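Local structure of competence/damage-inducible protein CinA (Agrobacterium tumefaciens, 2A9S) at the interface of chains A and B. The protein belongs to the CinA family of competence- and damage-inducible proteins and, like related enzymes, probably deamidates nicotinamide mononucleotide. Residues are numbered along the deposited sequence; one frame, centred on the assembly and turned at random. Chains: chain A/B, competence/damage-inducible protein CinA.

The three contacts lie along one two-fold symmetric interface, and each has a twin with the chains exchanged. Contact 3 joins strand 53-59 of chain A to strand 53-58 of chain B. The centre of its C-alpha atoms is about 10 Å from that of contact 2, with which it shares A:Val58. Again between C-alpha centres, contact 2 is about 14 Å from contact 1, with which it shares B:Thr44, and contacts 1 and 3 are about 16 Å apart. Strand pairing, an inserted tyrosine and a salt bridge thus follow one another across the interface, consistent with a dimer, though the crystal alone does not prove one.

Contact 1: the interface of chains A and B. Residues chain A 6, 35, 38, 148, 151-152; chain B 5-6, 41, 44-45.
A:Arg151, on helix 147-167, grips the carboxylate of B:Glu45 side-on, with two guanidinium nitrogens converging on one oxygen. A:Arg151 NE donates to B:Glu45 OE2 at 2.8 Å, nearly along the C-O axis of the carboxylate, and forms the salt bridge. A:Arg151 NH2 donates to the anti lone pair of B:Glu45 OE2, 2.9 Å away. Both bonds lie close to the guanidinium plane, yet that plane and the carboxylate are turned 41° apart. The bend of the arginine at chi3 (52°) swings the group towards chain B, where A:Arg151 NH1 also donates to the hydroxyl OG1 of B:Thr44 at 3.0 Å, tilted from the plane. B:Thr44 O lies over one guanidinium face. The other carboxylate oxygen, B:Glu45 OE1, accepts from A:Thr148 OG1 at 2.8 Å on its syn side, so both oxygens are held and the carboxylate cannot easily rotate. Beside this polar knot, A:Leu38 and B:Leu5 meet tip to tip, CD2 to CD2 at 3.6 Å.

The packing slackens beyond them: A:Phe6 CE1 stands 4.1 Å from B:Leu5 CD2, and A:Leu152 CD2 is 4.3 Å from B:Leu5 CD1. On the watery side, a water bonded to A:Thr148 OG1 at 2.8 Å also bonds the backbone O of B:Glu45. The site fastens helix 147-167 of one subunit to the loop that follows helix 38-43 of the other, and A:Leu38, in helix 38-43, to the N-terminal segment, probably fixing the subunits' relative orientation.

Contact 2: the interface of chains A and B. Residues chain A 58, 60-61, 64; chain B 27, 44, 49-50, 53-54.
A:Tyr60 and B:Thr44 reach towards each other tip to tip, the methyl CG2 of the threonine resting over one face of the phenol ring, 3.6 Å from its centroid, as a CH-pi contact. The methyl is displaced towards the hydroxyl end, with CZ of A:Tyr60 its nearest ring atom at 3.5 Å. CG of the tyrosine is swung about 30° from anti to the backbone N (chi1 -149°), which lays the ring along chain B. B:Val53 crosses it obliquely on the same side of the ring plane as the methyl but past the rim, its CB 3.9 Å from CD2 of A:Tyr60. The ring edge points at the 3-10 helix 49-51: B:Ser50 N lies in the ring plane, and B:Ser50 CA is 3.6 Å from CE2 of A:Tyr60. The tyrosine is thereby wedged between the 3-10 turn and the start of strand 53-58, a largely van der Waals fit.

A:Thr61 crosses B:Asp54 obliquely. A:Thr61 OG1 is 3.4 Å from both B:Asp54 OD1 and B:Asp54 O, two weak hydrogen bonds that its one hydrogen must share. That hydroxyl also serves its own chain at the start of helix 62-69: A:Thr61 OG1 accepts from A:Ala64 N at 3.1 Å, with 158° at the hydrogen.

Contact 3: the interface of chains A and B. Residues chain A 56-58, 68; chain B 55-58, 68.
The terminal methyl CE of A:Met68 lies above one side of the B:Phe57 ring, 3.5 Å from CD1 and offset towards the CD1-CE1 bond rather than centred. The thioether is extended as far as SD and then bends (chi3 92°), turning the methyl onto the ring across the interface. A:Met68 SD is 4.0 Å from B:Arg55 CB, so methyl and sulphur touch the phenylalanine and the arginine stem respectively. The twin methionine is turned differently: B:Met68 has chi3 56° and its CE is 3.7 Å from the backbone O of A:Gly56, and it buries less surface than A:Met68. The two-fold symmetry is therefore not exact in side-chain detail.

Nearer the strands, each valine packs on the glycine opposite. A:Val58 CB is 3.9 Å from B:Gly56 CA, and B:Val58 CB is 3.8 Å from A:Gly56 CA.

The polar framework is an antiparallel pairing centred on A:Phe57 opposite B:Phe57. On one flank A:Val58 N donates to B:Gly56 O at 2.8 Å, nearly straight (171° at the hydrogen), and B:Gly56 N returns a bond to A:Val58 O at 2.9 Å. The other flank repeats this ladder with the chains exchanged. The pairing joins the sheets of the two subunits into one continuous sheet across the interface; if the deposited pair is the biological dimer, this pairing would be its core.

Contact 1: the interface of chains A and B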
# COMPACT_ATOMS: atom_id res chain seq x y z
N PHE A 6 -14.51 1.68 -2.86
CA PHE A 6 -14.22 3.09 -3.20
C PHE A 6 -15.40 3.77 -3.88
O PHE A 6 -16.25 3.09 -4.46
CB PHE A 6 -12.99 3.19 -4.11
CG PHE A 6 -11.70 2.82 -3.42
CD1 PHE A 6 -10.95 3.80 -2.77
CD2 PHE A 6 -11.27 1.49 -3.37
CE1 PHE A 6 -9.76 3.43 -2.10
CE2 PHE A 6 -10.08 1.12 -2.74
CZ PHE A 6 -9.33 2.11 -2.10
N THR A 35 -1.76 8.77 1.37
CA THR A 35 -2.88 7.83 1.04
C THR A 35 -2.69 6.45 1.65
O THR A 35 -3.60 5.62 1.62
CB THR A 35 -3.05 7.63 -0.49
OG1 THR A 35 -1.77 7.34 -1.08
CG2 THR A 35 -3.68 8.89 -1.15
N LEU A 38 -3.87 3.28 -0.30
CA LEU A 38 -5.18 3.30 -0.96
C LEU A 38 -5.10 3.48 -2.47
O LEU A 38 -6.05 3.13 -3.16
CB LEU A 38 -6.11 4.37 -0.39
CG LEU A 38 -6.44 4.21 1.09
CD1 LEU A 38 -7.38 5.36 1.57
CD2 LEU A 38 -7.06 2.82 1.33
N THR A 148 -10.18 11.10 5.60
CA THR A 148 -10.60 10.16 4.56
C THR A 148 -10.92 10.93 3.26
O THR A 148 -10.54 10.50 2.16
CB THR A 148 -11.85 9.34 5.01
OG1 THR A 148 -11.55 8.65 6.23
CG2 THR A 148 -12.16 8.28 3.94
N ARG A 151 -7.67 11.89 1.52
CA ARG A 151 -7.07 10.66 1.00
C ARG A 151 -7.77 10.18 -0.28
O ARG A 151 -7.12 9.84 -1.29
CB ARG A 151 -7.03 9.59 2.09
CG ARG A 151 -5.95 9.93 3.14
CD ARG A 151 -6.25 9.29 4.51
NE ARG A 151 -6.52 7.86 4.50
CZ ARG A 151 -5.59 6.90 4.61
NH1 ARG A 151 -4.27 7.20 4.62
NH2 ARG A 151 -5.99 5.64 4.70
N LEU A 152 -9.10 10.20 -0.26
CA LEU A 152 -9.83 9.73 -1.44
C LEU A 152 -9.67 10.74 -2.59
O LEU A 152 -9.53 10.33 -3.75
CB LEU A 152 -11.30 9.46 -1.12
CG LEU A 152 -11.48 8.24 -0.19
CD1 LEU A 152 -12.94 8.14 0.21
CD2 LEU A 152 -10.97 6.96 -0.87
N LEU B 5 -13.97 4.81 5.22
CA LEU B 5 -13.88 3.93 4.06
C LEU B 5 -14.13 2.46 4.40
O LEU B 5 -14.77 1.72 3.63
CB LEU B 5 -12.50 4.10 3.40
CG LEU B 5 -12.11 3.25 2.18
CD1 LEU B 5 -12.96 3.56 0.96
CD2 LEU B 5 -10.61 3.44 1.86
N PHE B 6 -13.60 2.02 5.53
CA PHE B 6 -13.67 0.62 5.93
C PHE B 6 -14.87 0.39 6.84
O PHE B 6 -15.36 1.34 7.50
CB PHE B 6 -12.38 0.15 6.60
CG PHE B 6 -11.19 0.15 5.67
CD1 PHE B 6 -10.87 -0.98 4.93
CD2 PHE B 6 -10.40 1.30 5.53
CE1 PHE B 6 -9.75 -0.99 4.06
CE2 PHE B 6 -9.28 1.30 4.64
CZ PHE B 6 -8.98 0.17 3.91
N GLY B 41 -3.67 0.87 4.42
CA GLY B 41 -4.71 1.90 4.21
C GLY B 41 -5.61 1.99 5.45
O GLY B 41 -5.92 3.06 5.92
N THR B 44 -3.85 3.55 8.46
CA THR B 44 -3.57 4.99 8.29
C THR B 44 -4.85 5.83 8.16
O THR B 44 -4.78 7.04 8.03
CB THR B 44 -2.60 5.25 7.12
OG1 THR B 44 -3.16 4.71 5.90
CG2 THR B 44 -1.23 4.63 7.43
N GLU B 45 -6.02 5.18 8.24
CA GLU B 45 -7.28 5.92 8.30
C GLU B 45 -7.34 6.64 9.63
O GLU B 45 -8.10 7.58 9.81
CB GLU B 45 -8.47 4.95 8.22
CG GLU B 45 -8.77 4.55 6.78
CD GLU B 45 -9.42 5.69 6.03
OE1 GLU B 45 -10.63 5.96 6.28
OE2 GLU B 45 -8.74 6.32 5.19
O HOH W 1 -9.95 9.13 8.46

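Contact 2: the interface of chains A and B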
# COMPACT_ATOMS: atom_id res chain seq x y z
N VAL A 58 4.70 2.04 0.48
CA VAL A 58 4.02 2.96 1.35
C VAL A 58 5.09 3.49 2.27
O VAL A 58 5.58 2.77 3.12
CB VAL A 58 2.87 2.29 2.14
CG1 VAL A 58 2.23 3.31 3.08
CG2 VAL A 58 1.86 1.66 1.17
N TYR A 60 5.53 5.94 4.71
CA TYR A 60 4.73 6.74 5.61
C TYR A 60 5.65 7.63 6.42
O TYR A 60 5.25 8.72 6.81
CB TYR A 60 3.83 5.83 6.50
CG TYR A 60 2.52 6.52 6.88
CD1 TYR A 60 1.65 6.98 5.88
CD2 TYR A 60 2.18 6.76 8.23
CE1 TYR A 60 0.44 7.65 6.19
CE2 TYR A 60 0.96 7.43 8.55
CZ TYR A 60 0.11 7.88 7.52
OH TYR A 60 -1.08 8.53 7.81
N THR A 61 6.88 7.17 6.66
CA THR A 61 7.92 7.97 7.33
C THR A 61 9.01 8.53 6.41
O THR A 61 9.23 8.06 5.29
CB THR A 61 8.69 7.10 8.36
OG1 THR A 61 9.23 5.95 7.68
CG2 THR A 61 7.80 6.64 9.49
N ALA A 64 11.51 5.77 5.58
CA ALA A 64 11.03 4.96 4.47
C ALA A 64 11.28 5.62 3.09
O ALA A 64 11.70 4.94 2.15
CB ALA A 64 9.55 4.60 4.67
N MET B 27 5.95 0.27 16.53
CA MET B 27 5.64 0.59 15.13
C MET B 27 5.37 -0.70 14.36
O MET B 27 5.83 -1.78 14.75
CB MET B 27 6.79 1.38 14.48
CG MET B 27 7.00 2.81 15.10
SD MET B 27 8.06 3.85 14.06
CE MET B 27 6.79 4.54 12.97
N THR B 44 -3.85 3.55 8.46
CA THR B 44 -3.57 4.99 8.29
C THR B 44 -4.85 5.83 8.16
O THR B 44 -4.78 7.04 8.03
CB THR B 44 -2.60 5.25 7.12
OG1 THR B 44 -3.16 4.71 5.90
CG2 THR B 44 -1.23 4.63 7.43
N SER B 49 -1.95 7.82 13.44
CA SER B 49 -1.31 6.60 12.90
C SER B 49 0.14 6.83 12.49
O SER B 49 0.92 5.89 12.47
CB SER B 49 -2.09 5.97 11.73
OG SER B 49 -2.33 6.89 10.69
N SER B 50 0.51 8.10 12.19
CA SER B 50 1.93 8.42 11.86
C SER B 50 2.87 8.04 12.99
O SER B 50 4.06 7.80 12.76
CB SER B 50 2.11 9.92 11.55
OG SER B 50 1.56 10.69 12.61
N VAL B 53 2.69 3.64 12.16
CA VAL B 53 2.92 3.02 10.84
C VAL B 53 4.26 3.45 10.23
O VAL B 53 4.47 4.65 9.92
CB VAL B 53 1.74 3.30 9.86
CG1 VAL B 53 1.98 2.62 8.49
CG2 VAL B 53 0.38 2.80 10.48
N ASP B 54 5.15 2.49 10.02
CA ASP B 54 6.48 2.80 9.48
C ASP B 54 6.42 2.78 7.96
O ASP B 54 6.57 3.82 7.29
CB ASP B 54 7.52 1.81 10.02
CG ASP B 54 8.94 2.12 9.54
OD1 ASP B 54 9.41 3.27 9.73
OD2 ASP B 54 9.59 1.22 8.98

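Contact 3: the interface of chains A and B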
# COMPACT_ATOMS: atom_id res chain seq x y z
N GLY A 56 4.13 -1.65 -4.96
CA GLY A 56 3.76 -0.42 -4.29
C GLY A 56 4.63 -0.22 -3.08
O GLY A 56 4.98 -1.21 -2.41
N PHE A 57 4.95 1.05 -2.80
CA PHE A 57 5.76 1.44 -1.63
C PHE A 57 4.91 2.37 -0.79
O PHE A 57 4.39 3.35 -1.32
CB PHE A 57 6.99 2.20 -2.09
CG PHE A 57 7.81 1.49 -3.15
CD1 PHE A 57 8.87 0.68 -2.75
CD2 PHE A 57 7.52 1.61 -4.51
CE1 PHE A 57 9.65 0.01 -3.70
CE2 PHE A 57 8.28 0.93 -5.45
CZ PHE A 57 9.34 0.14 -5.05
N VAL A 58 4.70 2.04 0.48
CA VAL A 58 4.02 2.96 1.35
C VAL A 58 5.09 3.49 2.27
O VAL A 58 5.58 2.77 3.12
CB VAL A 58 2.87 2.29 2.14
CG1 VAL A 58 2.23 3.31 3.08
CG2 VAL A 58 1.86 1.66 1.17
N MET A 68 13.52 3.16 0.91
CA MET A 68 12.79 2.50 -0.13
C MET A 68 12.92 3.21 -1.47
O MET A 68 12.96 2.56 -2.49
CB MET A 68 11.28 2.35 0.23
CG MET A 68 10.95 1.54 1.52
SD MET A 68 9.15 1.33 1.68
CE MET A 68 8.91 -0.23 0.86
N ARG B 55 6.21 1.59 7.40
CA ARG B 55 6.18 1.45 5.95
C ARG B 55 5.38 0.23 5.53
O ARG B 55 5.12 -0.65 6.34
CB ARG B 55 7.62 1.33 5.41
CG ARG B 55 8.27 -0.01 5.70
CD ARG B 55 9.80 0.06 5.56
NE ARG B 55 10.37 1.08 6.43
CZ ARG B 55 11.58 1.61 6.29
NH1 ARG B 55 12.37 1.27 5.28
NH2 ARG B 55 12.00 2.51 7.17
N GLY B 56 5.02 0.18 4.26
CA GLY B 56 4.34 -0.98 3.73
C GLY B 56 4.91 -1.36 2.37
O GLY B 56 5.34 -0.48 1.62
N PHE B 57 4.88 -2.66 2.09
CA PHE B 57 5.43 -3.26 0.88
C PHE B 57 4.27 -3.93 0.17
O PHE B 57 3.65 -4.87 0.71
CB PHE B 57 6.44 -4.35 1.22
CG PHE B 57 7.58 -3.90 2.11
CD1 PHE B 57 8.81 -3.64 1.56
CD2 PHE B 57 7.43 -3.81 3.49
CE1 PHE B 57 9.89 -3.28 2.38
CE2 PHE B 57 8.51 -3.42 4.30
CZ PHE B 57 9.73 -3.16 3.74
N VAL B 58 3.95 -3.45 -1.02
CA VAL B 58 2.90 -4.10 -1.78
C VAL B 58 3.55 -4.90 -2.91
O VAL B 58 4.08 -4.32 -3.85
CB VAL B 58 1.85 -3.07 -2.30
CG1 VAL B 58 0.74 -3.80 -3.04
CG2 VAL B 58 1.27 -2.26 -1.10
N MET B 68 11.90 -7.12 -2.84
CA MET B 68 11.61 -6.16 -1.77
C MET B 68 11.70 -6.82 -0.39
O MET B 68 12.05 -6.16 0.57
CB MET B 68 10.20 -5.56 -1.98
CG MET B 68 10.12 -4.59 -3.16
SD MET B 68 8.41 -4.09 -3.60
CE MET B 68 7.85 -3.47 -2.13